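Local coordinates for xylose isomerase-like TIM barrel domain-containing protein (Thermus thermophilus, PDB 3AYV) that binds zinc ions in a TIM barrel, is possibly involved in protection against oxidative stress, and has no firmly assigned enzymatic activity, at residues A[75-86]-A[121-131]. Sequence-based numbering, arbitrary orientation.
Sequences LRRLLFGLDRAA and LVVRRARTLGV
L75 CD1 meets V122 CG2 at 3.7 Å, the first of a row of contacts between two neighbouring outer helices of the TIM barrel, 68-87 and 120-129. Their local axes are 9.8 Å apart and only 8° from parallel, each helix leading into a strand of the barrel, 92-96 and 132-136. L75 turns CG away from its own N (chi1 -174°), which carries the end of the chain toward helix 120-129; CD2 touches L121 CD1. V122 in turn is a knob among L75, L78, L79 and L82. L79 lays CD2 against the aliphatic start of R125, 3.7 Å from CB. The reciprocal knob is L82, seated among V122, R125, A126 and L129: its CD1 lies 3.8 Å from V122 CG1, while CD2 reaches V131 CG1 just past the Schellman turn at G130. On the barrel side, L133 and A93 of the two strands touch L82. D83 makes the salt bridge, its OD1 taking R125 NH2 at 2.6 Å on the syn side but tilted out of the carboxylate plane, with a weak second bond from NE. The carboxylate and guanidinium planes stand 77° apart, so this is a one-oxygen grip and not a flat paired bridge. A water accepts from R125 NE at 2.8 Å and donates weakly to L79 O. Replacing R125 by an alanine is likely to leave the D83 carboxylate without its cationic mate and the water without this donor. Further along, A86 CB packs 3.7 Å from L129 CD2, the methyl that also lies over one face of the R125 guanidinium, offset toward the rim.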
loop_
_atom_site.group_PDB
_atom_site.type_symbol
_atom_site.label_atom_id
_atom_site.label_comp_id
_atom_site.label_asym_id
_atom_site.label_seq_id
_atom_site.Cartn_x
_atom_site.Cartn_y
_atom_site.Cartn_z
ATOM N N LEU A 75 13.923 9.998 1.821
ATOM C CA LEU A 75 13.187 11.240 1.593
ATOM C C LEU A 75 13.100 11.573 0.101
ATOM O O LEU A 75 11.989 11.862 -0.391
ATOM C CB LEU A 75 13.774 12.398 2.406
ATOM C CG LEU A 75 12.986 13.717 2.356
ATOM C CD1 LEU A 75 11.545 13.504 2.862
ATOM C CD2 LEU A 75 13.732 14.773 3.196
ATOM N N ARG A 76 14.231 11.501 -0.613
ATOM C CA ARG A 76 14.246 11.763 -2.073
ATOM C C ARG A 76 13.324 10.812 -2.846
ATOM O O ARG A 76 12.570 11.248 -3.746
ATOM C CB ARG A 76 15.675 11.742 -2.648
ATOM C CG ARG A 76 16.569 12.895 -2.199
ATOM C CD ARG A 76 17.942 12.947 -2.949
ATOM N NE ARG A 76 18.764 11.722 -2.907
ATOM C CZ ARG A 76 19.669 11.444 -1.957
ATOM N NH1 ARG A 76 19.856 12.260 -0.928
ATOM N NH2 ARG A 76 20.367 10.322 -2.015
ATOM N N ARG A 77 13.354 9.525 -2.484
ATOM C CA ARG A 77 12.502 8.508 -3.111
ATOM C C ARG A 77 10.993 8.778 -2.918
ATOM O O ARG A 77 10.187 8.637 -3.884
ATOM C CB ARG A 77 12.847 7.108 -2.574
ATOM C CG ARG A 77 14.192 6.558 -3.072
ATOM C CD ARG A 77 14.078 6.064 -4.484
ATOM N NE ARG A 77 15.290 5.406 -4.992
ATOM C CZ ARG A 77 16.061 5.878 -5.963
ATOM N NH1 ARG A 77 15.789 7.052 -6.540
ATOM N NH2 ARG A 77 17.100 5.168 -6.373
ATOM N N LEU A 78 10.594 9.121 -1.686
ATOM C CA LEU A 78 9.193 9.403 -1.413
ATOM C C LEU A 78 8.711 10.677 -2.150
ATOM O O LEU A 78 7.651 10.668 -2.774
ATOM C CB LEU A 78 8.931 9.538 0.093
ATOM C CG LEU A 78 9.196 8.243 0.881
ATOM C CD1 LEU A 78 8.921 8.513 2.346
ATOM C CD2 LEU A 78 8.285 7.095 0.373
ATOM N N LEU A 79 9.507 11.730 -2.084
ATOM C CA LEU A 79 9.160 13.018 -2.727
ATOM C C LEU A 79 9.099 12.913 -4.263
ATOM O O LEU A 79 8.135 13.394 -4.892
ATOM C CB LEU A 79 10.123 14.112 -2.274
ATOM C CG LEU A 79 10.047 14.510 -0.787
ATOM C CD1 LEU A 79 11.177 15.499 -0.481
ATOM C CD2 LEU A 79 8.689 15.113 -0.423
ATOM N N PHE A 80 10.075 12.241 -4.857
ATOM C CA PHE A 80 10.083 12.067 -6.309
ATOM C C PHE A 80 8.949 11.157 -6.757
ATOM O O PHE A 80 8.238 11.462 -7.737
ATOM C CB PHE A 80 11.439 11.580 -6.823
ATOM C CG PHE A 80 11.636 11.834 -8.303
ATOM C CD1 PHE A 80 11.255 13.059 -8.862
ATOM C CD2 PHE A 80 12.150 10.854 -9.127
ATOM C CE1 PHE A 80 11.413 13.302 -10.230
ATOM C CE2 PHE A 80 12.325 11.092 -10.504
ATOM C CZ PHE A 80 11.956 12.300 -11.047
ATOM N N GLY A 81 8.730 10.075 -6.003
ATOM C CA GLY A 81 7.614 9.172 -6.247
ATOM C C GLY A 81 6.289 9.941 -6.219
ATOM O O GLY A 81 5.396 9.670 -7.041
ATOM N N LEU A 82 6.164 10.890 -5.286
ATOM C CA LEU A 82 4.928 11.698 -5.215
ATOM C C LEU A 82 4.792 12.579 -6.470
ATOM O O LEU A 82 3.697 12.704 -7.020
ATOM C CB LEU A 82 4.849 12.549 -3.937
ATOM C CG LEU A 82 4.408 11.838 -2.646
ATOM C CD1 LEU A 82 4.610 12.763 -1.462
ATOM C CD2 LEU A 82 2.946 11.306 -2.700
ATOM N N ASP A 83 5.891 13.175 -6.918
ATOM C CA ASP A 83 5.885 13.916 -8.214
ATOM C C ASP A 83 5.339 13.067 -9.362
ATOM O O ASP A 83 4.458 13.503 -10.130
ATOM C CB ASP A 83 7.280 14.418 -8.571
ATOM C CG ASP A 83 7.747 15.549 -7.685
ATOM O OD1 ASP A 83 6.903 16.252 -7.079
ATOM O OD2 ASP A 83 8.981 15.737 -7.585
ATOM N N ARG A 84 5.863 11.855 -9.494
ATOM C CA ARG A 84 5.395 10.919 -10.510
ATOM C C ARG A 84 3.935 10.498 -10.351
ATOM O O ARG A 84 3.211 10.346 -11.348
ATOM C CB ARG A 84 6.313 9.683 -10.554
ATOM C CG ARG A 84 7.720 9.976 -11.061
ATOM C CD ARG A 84 7.745 10.572 -12.487
ATOM N NE ARG A 84 9.075 10.461 -13.093
ATOM C CZ ARG A 84 9.406 10.986 -14.267
ATOM N NH1 ARG A 84 8.507 11.708 -14.959
ATOM N NH2 ARG A 84 10.635 10.803 -14.748
ATOM N N ALA A 85 3.503 10.282 -9.107
ATOM C CA ALA A 85 2.119 9.954 -8.798
ATOM C C ALA A 85 1.192 11.038 -9.342
ATOM O O ALA A 85 0.178 10.740 -9.988
ATOM C CB ALA A 85 1.938 9.805 -7.269
ATOM N N ALA A 86 1.564 12.293 -9.106
ATOM C CA ALA A 86 0.749 13.447 -9.527
ATOM C C ALA A 86 0.693 13.527 -11.047
ATOM O O ALA A 86 -0.368 13.808 -11.619
ATOM C CB ALA A 86 1.315 14.741 -8.942
ATOM N N LEU A 121 7.538 16.750 5.588
ATOM C CA LEU A 121 7.746 17.210 4.188
ATOM C C LEU A 121 7.005 16.365 3.173
ATOM O O LEU A 121 6.580 16.858 2.126
ATOM C CB LEU A 121 9.232 17.246 3.818
ATOM C CG LEU A 121 10.128 18.288 4.496
ATOM C CD1 LEU A 121 11.556 18.139 3.948
ATOM C CD2 LEU A 121 9.616 19.756 4.367
ATOM N N VAL A 122 6.869 15.072 3.476
ATOM C CA VAL A 122 6.169 14.164 2.585
ATOM C C VAL A 122 4.667 14.432 2.585
ATOM O O VAL A 122 4.052 14.514 1.514
ATOM C CB VAL A 122 6.450 12.697 2.964
ATOM C CG1 VAL A 122 5.822 11.744 1.940
ATOM C CG2 VAL A 122 7.949 12.513 3.016
ATOM N N VAL A 123 4.083 14.589 3.772
ATOM C CA VAL A 123 2.661 14.940 3.888
ATOM C C VAL A 123 2.392 16.300 3.201
ATOM O O VAL A 123 1.377 16.466 2.501
ATOM C CB VAL A 123 2.212 14.967 5.364
ATOM C CG1 VAL A 123 0.772 15.496 5.519
ATOM C CG2 VAL A 123 2.268 13.529 5.922
ATOM N N ARG A 124 3.306 17.246 3.405
ATOM C CA ARG A 124 3.146 18.577 2.806
ATOM C C ARG A 124 3.185 18.499 1.282
ATOM O O ARG A 124 2.358 19.148 0.600
ATOM C CB ARG A 124 4.179 19.568 3.356
ATOM C CG ARG A 124 3.975 19.912 4.847
ATOM C CD ARG A 124 5.198 20.682 5.392
ATOM N NE ARG A 124 5.470 21.887 4.602
ATOM C CZ ARG A 124 6.399 22.799 4.897
ATOM N NH1 ARG A 124 7.176 22.653 5.967
ATOM N NH2 ARG A 124 6.552 23.867 4.117
ATOM N N ARG A 125 4.097 17.687 0.736
ATOM C CA ARG A 125 4.213 17.530 -0.724
ATOM C C ARG A 125 2.954 16.883 -1.306
ATOM O O ARG A 125 2.454 17.313 -2.355
ATOM C CB ARG A 125 5.486 16.724 -1.122
ATOM C CG ARG A 125 5.764 16.645 -2.636
ATOM C CD ARG A 125 5.871 18.057 -3.275
ATOM N NE ARG A 125 6.280 18.014 -4.693
ATOM C CZ ARG A 125 5.829 18.840 -5.642
ATOM N NH1 ARG A 125 4.932 19.779 -5.353
ATOM N NH2 ARG A 125 6.249 18.716 -6.898
ATOM N N ALA A 126 2.474 15.832 -0.646
ATOM C CA ALA A 126 1.226 15.161 -1.028
ATOM C C ALA A 126 0.045 16.153 -1.045
ATOM O O ALA A 126 -0.757 16.178 -2.000
ATOM C CB ALA A 126 0.949 13.984 -0.066
ATOM N N ARG A 127 -0.007 17.005 -0.029
ATOM C CA ARG A 127 -1.080 18.000 0.085
ATOM C C ARG A 127 -1.011 18.982 -1.088
ATOM O O ARG A 127 -2.034 19.228 -1.764
ATOM C CB ARG A 127 -1.002 18.713 1.435
ATOM C CG ARG A 127 -2.087 19.751 1.649
ATOM C CD ARG A 127 -2.376 20.048 3.123
ATOM N NE ARG A 127 -1.172 20.200 3.920
ATOM C CZ ARG A 127 -0.848 19.451 4.975
ATOM N NH1 ARG A 127 -1.642 18.471 5.412
ATOM N NH2 ARG A 127 0.290 19.689 5.594
ATOM N N THR A 128 0.184 19.504 -1.363
ATOM C CA THR A 128 0.394 20.416 -2.511
ATOM C C THR A 128 -0.060 19.809 -3.837
ATOM O O THR A 128 -0.760 20.466 -4.641
ATOM C CB THR A 128 1.877 20.868 -2.608
ATOM O OG1 THR A 128 2.197 21.629 -1.445
ATOM C CG2 THR A 128 2.132 21.701 -3.894
ATOM N N LEU A 129 0.298 18.541 -4.044
ATOM C CA LEU A 129 -0.056 17.803 -5.254
ATOM C C LEU A 129 -1.495 17.283 -5.361
ATOM O O LEU A 129 -1.926 16.867 -6.439
ATOM C CB LEU A 129 0.963 16.655 -5.484
ATOM C CG LEU A 129 2.399 17.111 -5.783
ATOM C CD1 LEU A 129 3.401 15.909 -5.631
ATOM C CD2 LEU A 129 2.554 17.743 -7.179
ATOM N N GLY A 130 -2.232 17.271 -4.261
ATOM C CA GLY A 130 -3.585 16.765 -4.253
ATOM C C GLY A 130 -3.646 15.244 -4.251
ATOM O O GLY A 130 -4.630 14.661 -4.690
ATOM N N VAL A 131 -2.594 14.617 -3.740
ATOM C CA VAL A 131 -2.497 13.152 -3.652
ATOM C C VAL A 131 -2.707 12.764 -2.187
ATOM O O VAL A 131 -2.100 13.357 -1.277
ATOM C CB VAL A 131 -1.104 12.687 -4.129
ATOM C CG1 VAL A 131 -0.913 11.157 -3.920
ATOM C CG2 VAL A 131 -0.853 13.110 -5.605
HETATM O O HOH W 1 8.575 16.486 -4.628
#